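Local coordinates for UPF0141 protein yjdB (Campylobacter jejuni subsp. jejuni HB93-13, PDB 4TN0), which probably transfers phosphoethanolamine from a lipid donor to periplasmic acceptors at a zinc-containing site, and is required for polymyxin resistance and motility, at residues 271-284 against 296-310. Sequence-based numbering, arbitrary orientation.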
ATOM      1  N   HIS A 271      -1.678 -14.510 -10.301  1.00 65.92           N
ATOM      2  CA  HIS A 271      -0.390 -13.828 -10.360  1.00 66.15           C
ATOM      3  C   HIS A 271       0.390 -13.803  -9.034  1.00 62.25           C
ATOM      4  O   HIS A 271       1.591 -13.506  -9.023  1.00 59.00           O
ATOM      5  CB  HIS A 271      -0.595 -12.382 -10.807  1.00 63.26           C
ATOM      6  CG  HIS A 271      -1.139 -12.240 -12.190  1.00 69.74           C
ATOM      7  ND1 HIS A 271      -2.416 -11.785 -12.442  1.00 72.14           N
ATOM      8  CD2 HIS A 271      -0.573 -12.470 -13.400  1.00 66.92           C
ATOM      9  CE1 HIS A 271      -2.617 -11.750 -13.748  1.00 70.88           C
ATOM     10  NE2 HIS A 271      -1.514 -12.159 -14.351  1.00 68.23           N
ATOM     11  N   LYS A 272      -0.277 -14.168  -7.941  1.00 54.45           N
ATOM     12  CA  LYS A 272       0.227 -13.859  -6.600  1.00 56.62           C
ATOM     13  C   LYS A 272       1.655 -14.348  -6.305  1.00 56.76           C
ATOM     14  O   LYS A 272       2.365 -13.714  -5.523  1.00 59.02           O
ATOM     15  CB  LYS A 272      -0.742 -14.407  -5.530  1.00 54.26           C
ATOM     16  CG  LYS A 272      -0.798 -15.923  -5.418  1.00 56.06           C
ATOM     17  CD  LYS A 272      -1.771 -16.379  -4.335  1.00 54.48           C
ATOM     18  CE  LYS A 272      -1.550 -17.852  -3.982  1.00 56.77           C
ATOM     19  NZ  LYS A 272      -2.116 -18.212  -2.646  1.00 62.82           N
ATOM     20  N   GLY A 273       2.100 -15.424  -6.949  1.00 56.13           N
ATOM     21  CA  GLY A 273       3.410 -15.974  -6.645  1.00 52.11           C
ATOM     22  C   GLY A 273       4.539 -15.463  -7.522  1.00 56.13           C
ATOM     23  O   GLY A 273       5.698 -15.876  -7.378  1.00 58.11           O
ATOM     24  N   LEU A 274       4.205 -14.563  -8.441  1.00 58.97           N
ATOM     25  CA  LEU A 274       5.177 -14.017  -9.397  1.00 55.11           C
ATOM     26  C   LEU A 274       6.062 -12.944  -8.785  1.00 54.49           C
ATOM     27  O   LEU A 274       5.589 -12.144  -7.974  1.00 59.37           O
ATOM     28  CB  LEU A 274       4.450 -13.423 -10.611  1.00 56.81           C
ATOM     29  CG  LEU A 274       3.671 -14.331 -11.564  1.00 55.57           C
ATOM     30  CD1 LEU A 274       2.629 -13.501 -12.276  1.00 63.10           C
ATOM     31  CD2 LEU A 274       4.597 -14.986 -12.566  1.00 43.71           C
ATOM     32  N   LYS A 275       7.329 -12.898  -9.197  1.00 52.83           N
ATOM     33  CA  LYS A 275       8.238 -11.836  -8.763  1.00 48.60           C
ATOM     34  C   LYS A 275       7.755 -10.469  -9.281  1.00 56.07           C
ATOM     35  O   LYS A 275       8.040 -10.063 -10.418  1.00 56.46           O
ATOM     36  CB  LYS A 275       9.670 -12.133  -9.219  1.00 47.08           C
ATOM     37  CG  LYS A 275      10.715 -11.073  -8.867  1.00 49.08           C
ATOM     38  CD  LYS A 275      12.125 -11.547  -9.232  1.00 61.80           C
ATOM     39  CE  LYS A 275      13.228 -10.648  -8.668  1.00 60.79           C
ATOM     40  NZ  LYS A 275      13.704  -9.613  -9.643  1.00 60.01           N
ATOM     41  N   LEU A 276       7.017  -9.768  -8.426  1.00 50.59           N
ATOM     42  CA  LEU A 276       6.487  -8.452  -8.749  1.00 50.98           C
ATOM     43  C   LEU A 276       7.058  -7.432  -7.771  1.00 49.04           C
ATOM     44  O   LEU A 276       7.906  -7.778  -6.952  1.00 43.28           O
ATOM     45  CB  LEU A 276       4.964  -8.476  -8.708  1.00 46.41           C
ATOM     46  CG  LEU A 276       4.377  -9.513  -9.656  1.00 52.55           C
ATOM     47  CD1 LEU A 276       3.030 -10.006  -9.163  1.00 56.65           C
ATOM     48  CD2 LEU A 276       4.240  -8.877 -11.029  1.00 50.19           C
ATOM     49  N   SER A 277       6.606  -6.181  -7.869  1.00 48.25           N
ATOM     50  CA  SER A 277       7.198  -5.096  -7.099  1.00 44.90           C
ATOM     51  C   SER A 277       6.428  -3.791  -7.229  1.00 43.09           C
ATOM     52  O   SER A 277       5.432  -3.722  -7.906  1.00 44.57           O
ATOM     53  CB  SER A 277       8.639  -4.869  -7.543  1.00 43.05           C
ATOM     54  OG  SER A 277       8.662  -4.284  -8.830  1.00 46.34           O
ATOM     55  N   GLN A 278       6.907  -2.750  -6.565  1.00 44.02           N
ATOM     56  CA  GLN A 278       6.292  -1.438  -6.678  1.00 41.88           C
ATOM     57  C   GLN A 278       6.376  -0.905  -8.109  1.00 43.42           C
ATOM     58  O   GLN A 278       5.588  -0.034  -8.506  1.00 51.15           O
ATOM     59  CB  GLN A 278       6.940  -0.462  -5.692  1.00 39.67           C
ATOM     60  CG  GLN A 278       6.284  -0.529  -4.307  1.00 40.69           C
ATOM     61  CD  GLN A 278       7.155  -0.001  -3.176  1.00 38.04           C
ATOM     62  OE1 GLN A 278       8.214   0.585  -3.402  1.00 37.34           O
ATOM     63  NE2 GLN A 278       6.720  -0.240  -1.940  1.00 40.40           N
ATOM     64  N   ASP A 279       7.314  -1.435  -8.888  1.00 38.90           N
ATOM     65  CA  ASP A 279       7.406  -1.102 -10.315  1.00 50.84           C
ATOM     66  C   ASP A 279       6.037  -1.270 -11.020  1.00 45.82           C
ATOM     67  O   ASP A 279       5.663  -0.479 -11.876  1.00 46.81           O
ATOM     68  CB  ASP A 279       8.462  -1.978 -10.999  1.00 47.53           C
ATOM     69  CG  ASP A 279       9.893  -1.552 -10.671  1.00 46.63           C
ATOM     70  OD1 ASP A 279      10.077  -0.488 -10.041  1.00 41.38           O
ATOM     71  OD2 ASP A 279      10.836  -2.281 -11.073  1.00 47.87           O
ATOM     72  N   ASN A 280       5.301  -2.298 -10.609  1.00 45.27           N
ATOM     73  CA  ASN A 280       4.010  -2.646 -11.162  1.00 47.08           C
ATOM     74  C   ASN A 280       2.874  -1.685 -10.836  1.00 49.98           C
ATOM     75  O   ASN A 280       1.795  -1.827 -11.402  1.00 50.31           O
ATOM     76  CB  ASN A 280       3.596  -4.037 -10.671  1.00 47.91           C
ATOM     77  CG  ASN A 280       4.482  -5.132 -11.206  1.00 51.47           C
ATOM     78  OD1 ASN A 280       5.428  -5.560 -10.547  1.00 52.86           O
ATOM     79  ND2 ASN A 280       4.180  -5.599 -12.410  1.00 54.51           N
ATOM     80  N   LEU A 281       3.076  -0.716  -9.941  1.00 49.07           N
ATOM     81  CA  LEU A 281       1.912   0.042  -9.472  1.00 47.87           C
ATOM     82  C   LEU A 281       1.455   1.008 -10.558  1.00 49.56           C
ATOM     83  O   LEU A 281       0.255   1.229 -10.748  1.00 49.51           O
ATOM     84  CB  LEU A 281       2.204   0.822  -8.168  1.00 37.93           C
ATOM     85  CG  LEU A 281       0.963   1.601  -7.676  1.00 43.69           C
ATOM     86  CD1 LEU A 281      -0.195   0.670  -7.343  1.00 40.98           C
ATOM     87  CD2 LEU A 281       1.196   2.576  -6.503  1.00 40.89           C
ATOM     88  N   PHE A 282       2.405   1.516 -11.330  1.00 49.17           N
ATOM     89  CA  PHE A 282       2.080   2.522 -12.329  1.00 48.79           C
ATOM     90  C   PHE A 282       1.078   1.998 -13.365  1.00 54.54           C
ATOM     91  O   PHE A 282       0.008   2.583 -13.534  1.00 51.60           O
ATOM     92  CB  PHE A 282       3.348   3.013 -13.028  1.00 46.49           C
ATOM     93  CG  PHE A 282       3.099   4.124 -14.004  1.00 51.76           C
ATOM     94  CD1 PHE A 282       2.912   5.423 -13.558  1.00 48.15           C
ATOM     95  CD2 PHE A 282       3.001   3.863 -15.365  1.00 52.59           C
ATOM     96  CE1 PHE A 282       2.673   6.448 -14.455  1.00 51.49           C
ATOM     97  CE2 PHE A 282       2.753   4.884 -16.268  1.00 52.49           C
ATOM     98  CZ  PHE A 282       2.586   6.177 -15.813  1.00 52.91           C
ATOM     99  N   SER A 283       1.404   0.890 -14.034  1.00 52.09           N
ATOM    100  CA  SER A 283       0.527   0.391 -15.091  1.00 56.10           C
ATOM    101  C   SER A 283      -0.745  -0.198 -14.501  1.00 58.92           C
ATOM    102  O   SER A 283      -1.809  -0.125 -15.129  1.00 58.05           O
ATOM    103  CB  SER A 283       1.227  -0.671 -15.953  1.00 56.80           C
ATOM    104  OG  SER A 283       2.239  -0.110 -16.774  1.00 53.03           O
ATOM    105  N   THR A 284      -0.647  -0.739 -13.284  1.00 56.10           N
ATOM    106  CA  THR A 284      -1.820  -1.314 -12.624  1.00 56.73           C
ATOM    107  C   THR A 284      -2.860  -0.237 -12.368  1.00 55.87           C
ATOM    108  O   THR A 284      -4.061  -0.482 -12.496  1.00 62.16           O
ATOM    109  CB  THR A 284      -1.466  -2.008 -11.283  1.00 54.88           C
ATOM    110  OG1 THR A 284      -0.628  -3.138 -11.536  1.00 50.79           O
ATOM    111  CG2 THR A 284      -2.724  -2.501 -10.587  1.00 49.54           C
ATOM    112  N   TYR A 296       1.467   3.042 -20.946  1.00 50.38           N
ATOM    113  CA  TYR A 296       0.855   1.889 -20.308  1.00 51.56           C
ATOM    114  C   TYR A 296       1.520   0.594 -20.789  1.00 59.23           C
ATOM    115  O   TYR A 296       1.576   0.310 -21.992  1.00 64.30           O
ATOM    116  CB  TYR A 296      -0.649   1.864 -20.583  1.00 55.60           C
ATOM    117  CG  TYR A 296      -1.317   0.578 -20.158  1.00 62.54           C
ATOM    118  CD1 TYR A 296      -1.568   0.316 -18.812  1.00 57.93           C
ATOM    119  CD2 TYR A 296      -1.714  -0.366 -21.098  1.00 61.65           C
ATOM    120  CE1 TYR A 296      -2.178  -0.857 -18.414  1.00 58.04           C
ATOM    121  CE2 TYR A 296      -2.328  -1.546 -20.709  1.00 63.16           C
ATOM    122  CZ  TYR A 296      -2.555  -1.786 -19.366  1.00 67.85           C
ATOM    123  OH  TYR A 296      -3.166  -2.957 -18.977  1.00 68.72           O
ATOM    124  N   GLU A 297       2.038  -0.192 -19.854  1.00 54.68           N
ATOM    125  CA  GLU A 297       2.683  -1.451 -20.206  1.00 55.13           C
ATOM    126  C   GLU A 297       1.851  -2.593 -19.675  1.00 62.19           C
ATOM    127  O   GLU A 297       1.879  -2.882 -18.488  1.00 69.64           O
ATOM    128  CB  GLU A 297       4.100  -1.530 -19.645  1.00 59.22           C
ATOM    129  CG  GLU A 297       5.085  -0.547 -20.226  1.00 53.55           C
ATOM    130  CD  GLU A 297       6.396  -0.579 -19.482  1.00 61.02           C
ATOM    131  OE1 GLU A 297       6.354  -0.518 -18.232  1.00 62.88           O
ATOM    132  OE2 GLU A 297       7.460  -0.690 -20.128  1.00 64.19           O
ATOM    133  N   PRO A 298       1.139  -3.282 -20.568  1.00 71.42           N
ATOM    134  CA  PRO A 298       0.177  -4.320 -20.179  1.00 68.67           C
ATOM    135  C   PRO A 298       0.842  -5.473 -19.449  1.00 64.04           C
ATOM    136  O   PRO A 298       0.185  -6.233 -18.745  1.00 62.68           O
ATOM    137  CB  PRO A 298      -0.396  -4.791 -21.517  1.00 71.95           C
ATOM    138  CG  PRO A 298       0.643  -4.404 -22.534  1.00 73.98           C
ATOM    139  CD  PRO A 298       1.254  -3.140 -22.031  1.00 66.70           C
ATOM    140  N   GLU A 299       2.150  -5.592 -19.611  1.00 66.59           N
ATOM    141  CA  GLU A 299       2.871  -6.698 -19.013  1.00 66.90           C
ATOM    142  C   GLU A 299       3.382  -6.324 -17.629  1.00 67.53           C
ATOM    143  O   GLU A 299       4.260  -6.993 -17.071  1.00 63.22           O
ATOM    144  CB  GLU A 299       4.014  -7.094 -19.927  1.00 65.31           C
ATOM    145  CG  GLU A 299       3.771  -6.625 -21.334  1.00 70.55           C
ATOM    146  CD  GLU A 299       4.609  -7.365 -22.350  1.00 79.13           C
ATOM    147  OE1 GLU A 299       5.692  -7.872 -21.970  1.00 74.71           O
ATOM    148  OE2 GLU A 299       4.167  -7.445 -23.524  1.00 79.72           O
ATOM    149  N   TYR A 300       2.806  -5.250 -17.089  1.00 64.47           N
ATOM    150  CA  TYR A 300       3.085  -4.787 -15.740  1.00 61.18           C
ATOM    151  C   TYR A 300       1.805  -4.499 -14.939  1.00 65.83           C
ATOM    152  O   TYR A 300       1.875  -4.129 -13.761  1.00 62.83           O
ATOM    153  CB  TYR A 300       3.963  -3.535 -15.791  1.00 61.04           C
ATOM    154  CG  TYR A 300       5.445  -3.830 -15.759  1.00 62.23           C
ATOM    155  CD1 TYR A 300       6.268  -3.470 -16.819  1.00 60.62           C
ATOM    156  CD2 TYR A 300       6.021  -4.480 -14.669  1.00 61.38           C
ATOM    157  CE1 TYR A 300       7.622  -3.739 -16.789  1.00 59.03           C
ATOM    158  CE2 TYR A 300       7.371  -4.754 -14.631  1.00 59.71           C
ATOM    159  CZ  TYR A 300       8.169  -4.378 -15.688  1.00 60.61           C
ATOM    160  OH  TYR A 300       9.515  -4.654 -15.650  1.00 65.57           O
ATOM    161  N   ASP A 301       0.647  -4.662 -15.578  1.00 60.06           N
ATOM    162  CA  ASP A 301      -0.646  -4.480 -14.914  1.00 59.71           C
ATOM    163  C   ASP A 301      -1.017  -5.776 -14.186  1.00 66.28           C
ATOM    164  O   ASP A 301      -1.179  -6.818 -14.817  1.00 66.20           O
ATOM    165  CB  ASP A 301      -1.709  -4.086 -15.942  1.00 63.76           C
ATOM    166  CG  ASP A 301      -3.028  -3.639 -15.317  1.00 65.61           C
ATOM    167  OD1 ASP A 301      -3.762  -2.905 -16.013  1.00 67.84           O
ATOM    168  OD2 ASP A 301      -3.344  -3.999 -14.157  1.00 68.09           O
ATOM    169  N   LEU A 302      -1.121  -5.717 -12.857  1.00 65.75           N
ATOM    170  CA  LEU A 302      -1.390  -6.907 -12.048  1.00 64.43           C
ATOM    171  C   LEU A 302      -2.730  -7.548 -12.396  1.00 65.61           C
ATOM    172  O   LEU A 302      -2.892  -8.762 -12.281  1.00 67.33           O
ATOM    173  CB  LEU A 302      -1.345  -6.570 -10.554  1.00 62.26           C
ATOM    174  CG  LEU A 302      -0.052  -5.971  -9.983  1.00 59.37           C
ATOM    175  CD1 LEU A 302      -0.289  -5.513  -8.535  1.00 50.58           C
ATOM    176  CD2 LEU A 302       1.127  -6.946 -10.073  1.00 49.41           C
ATOM    177  N   LEU A 303      -3.689  -6.728 -12.810  1.00 65.50           N
ATOM    178  CA  LEU A 303      -5.020  -7.213 -13.164  1.00 67.70           C
ATOM    179  C   LEU A 303      -5.240  -7.342 -14.690  1.00 71.54           C
ATOM    180  O   LEU A 303      -6.319  -7.039 -15.202  1.00 69.73           O
ATOM    181  CB  LEU A 303      -6.072  -6.302 -12.548  1.00 64.54           C
ATOM    182  CG  LEU A 303      -5.916  -6.205 -11.032  1.00 59.44           C
ATOM    183  CD1 LEU A 303      -6.931  -5.259 -10.444  1.00 55.68           C
ATOM    184  CD2 LEU A 303      -6.009  -7.579 -10.393  1.00 66.81           C
ATOM    185  N   ASN A 304      -4.206  -7.791 -15.403  1.00 68.61           N
ATOM    186  CA  ASN A 304      -4.247  -7.946 -16.857  1.00 69.79           C
ATOM    187  C   ASN A 304      -3.546  -9.239 -17.240  1.00 72.36           C
ATOM    188  O   ASN A 304      -2.413  -9.488 -16.821  1.00 70.98           O
ATOM    189  CB  ASN A 304      -3.599  -6.749 -17.575  1.00 68.86           C
ATOM    190  CG  ASN A 304      -3.626  -6.879 -19.118  1.00 71.45           C
ATOM    191  OD1 ASN A 304      -3.159  -7.870 -19.689  1.00 69.26           O
ATOM    192  ND2 ASN A 304      -4.154  -5.860 -19.787  1.00 66.68           N
ATOM    193  N   PRO A 305      -4.217 -10.065 -18.060  1.00 73.92           N
ATOM    194  CA  PRO A 305      -3.741 -11.413 -18.386  1.00 71.75           C
ATOM    195  C   PRO A 305      -2.345 -11.461 -19.007  1.00 70.01           C
ATOM    196  O   PRO A 305      -1.686 -12.493 -18.908  1.00 71.14           O
ATOM    197  CB  PRO A 305      -4.784 -11.907 -19.393  1.00 74.20           C
ATOM    198  CG  PRO A 305      -6.021 -11.121 -19.072  1.00 70.13           C
ATOM    199  CD  PRO A 305      -5.498  -9.761 -18.723  1.00 71.34           C
ATOM    200  N   LYS A 306      -1.906 -10.379 -19.641  1.00 67.88           N
ATOM    201  CA  LYS A 306      -0.597 -10.361 -20.294  1.00 63.67           C
ATOM    202  C   LYS A 306       0.558 -10.060 -19.343  1.00 70.47           C
ATOM    203  O   LYS A 306       1.711  -9.978 -19.775  1.00 69.38           O
ATOM    204  CB  LYS A 306      -0.630  -9.380 -21.472  1.00 71.90           C
ATOM    205  CG  LYS A 306      -2.025  -9.372 -22.155  1.00 73.25           C
ATOM    206  CD  LYS A 306      -2.099  -8.596 -23.466  1.00 72.48           C
ATOM    207  CE  LYS A 306      -3.547  -8.381 -23.906  1.00 67.87           C
ATOM    208  NZ  LYS A 306      -3.641  -7.627 -25.192  1.00 63.05           N
ATOM    209  N   LEU A 307       0.237  -9.851 -18.062  1.00 71.89           N
ATOM    210  CA  LEU A 307       1.233  -9.583 -17.014  1.00 65.95           C
ATOM    211  C   LEU A 307       2.270 -10.695 -16.941  1.00 65.28           C
ATOM    212  O   LEU A 307       1.929 -11.876 -16.901  1.00 62.13           O
ATOM    213  CB  LEU A 307       0.533  -9.385 -15.646  1.00 67.91           C
ATOM    214  CG  LEU A 307       1.177  -9.139 -14.256  1.00 66.43           C
ATOM    215  CD1 LEU A 307       2.059 -10.266 -13.716  1.00 70.07           C
ATOM    216  CD2 LEU A 307       1.905  -7.807 -14.175  1.00 64.76           C
ATOM    217  N   LYS A 308       3.539 -10.303 -16.936  1.00 68.45           N
ATOM    218  CA  LYS A 308       4.626 -11.213 -16.628  1.00 64.21           C
ATOM    219  C   LYS A 308       5.366 -10.694 -15.402  1.00 67.39           C
ATOM    220  O   LYS A 308       5.093  -9.592 -14.916  1.00 67.52           O
ATOM    221  CB  LYS A 308       5.578 -11.352 -17.818  1.00 67.13           C
ATOM    222  CG  LYS A 308       4.893 -11.289 -19.188  1.00 67.98           C
ATOM    223  CD  LYS A 308       5.911 -11.054 -20.313  1.00 70.83           C
ATOM    224  CE  LYS A 308       5.297 -11.176 -21.706  1.00 74.23           C
ATOM    225  NZ  LYS A 308       6.347 -11.435 -22.746  1.00 73.78           N
ATOM    226  N   ALA A 309       6.282 -11.509 -14.889  1.00 66.73           N
ATOM    227  CA  ALA A 309       7.115 -11.136 -13.755  1.00 63.02           C
ATOM    228  C   ALA A 309       8.160 -10.094 -14.139  1.00 67.29           C
ATOM    229  O   ALA A 309       8.395  -9.844 -15.321  1.00 68.87           O
ATOM    230  CB  ALA A 309       7.789 -12.363 -13.172  1.00 57.73           C
ATOM    231  N   ASN A 310       8.784  -9.488 -13.132  1.00 67.99           N
ATOM    232  CA  ASN A 310       9.880  -8.560 -13.363  1.00 63.63           C
ATOM    233  C   ASN A 310      11.132  -9.289 -13.827  1.00 62.57           C
ATOM    234  O   ASN A 310      11.423 -10.390 -13.363  1.00 58.07           O
ATOM    235  CB  ASN A 310      10.212  -7.767 -12.094  1.00 61.00           C
ATOM    236  CG  ASN A 310       9.013  -7.012 -11.519  1.00 61.46           C
ATOM    237  OD1 ASN A 310       7.904  -7.054 -12.051  1.00 64.43           O
ATOM    238  ND2 ASN A 310       9.247  -6.318 -10.412  1.00 57.00           N
TER
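In this alkaline phosphatase-like domain the irregular C-terminal chain, 296-310, packs against edge strand 276-277 of the central sheet and helix 281-288, and Asn280, between strand and helix, and Thr284 in the helix grip it. Asn280 ND2 gives a nearly straight bond to Tyr300 O (3.0 Å), which lies in the amide plane, while the same nitrogen sits at the edge of the Tyr300 ring. Ser277 N donates a bent bond to the amide's OD1, which helps fix its rotation. Thr284 OG1, held anti to its own carbonyl carbon (chi1 -65°), donates a hydrogen bond to Asn280 O and accepts one from Leu302 N (2.9 Å). Glu297 N likewise bonds to Ser283 OG at 3.1 Å, and the Glu297 carboxylate makes a salt bridge with Lys77. Leucines meet beside these bonds: Leu302 CD2 meets Leu276 CD1 at 3.7 Å, and Leu307 CD1 touches both Leu274 CD1 and Leu276 CD2. Leu307 CG also stands over one face of the His271 ring, 4.2 Å from its centroid, in a CH-pi contact. At the far end, Asn310 N points almost straight at Lys275 O, 2.9 Å away.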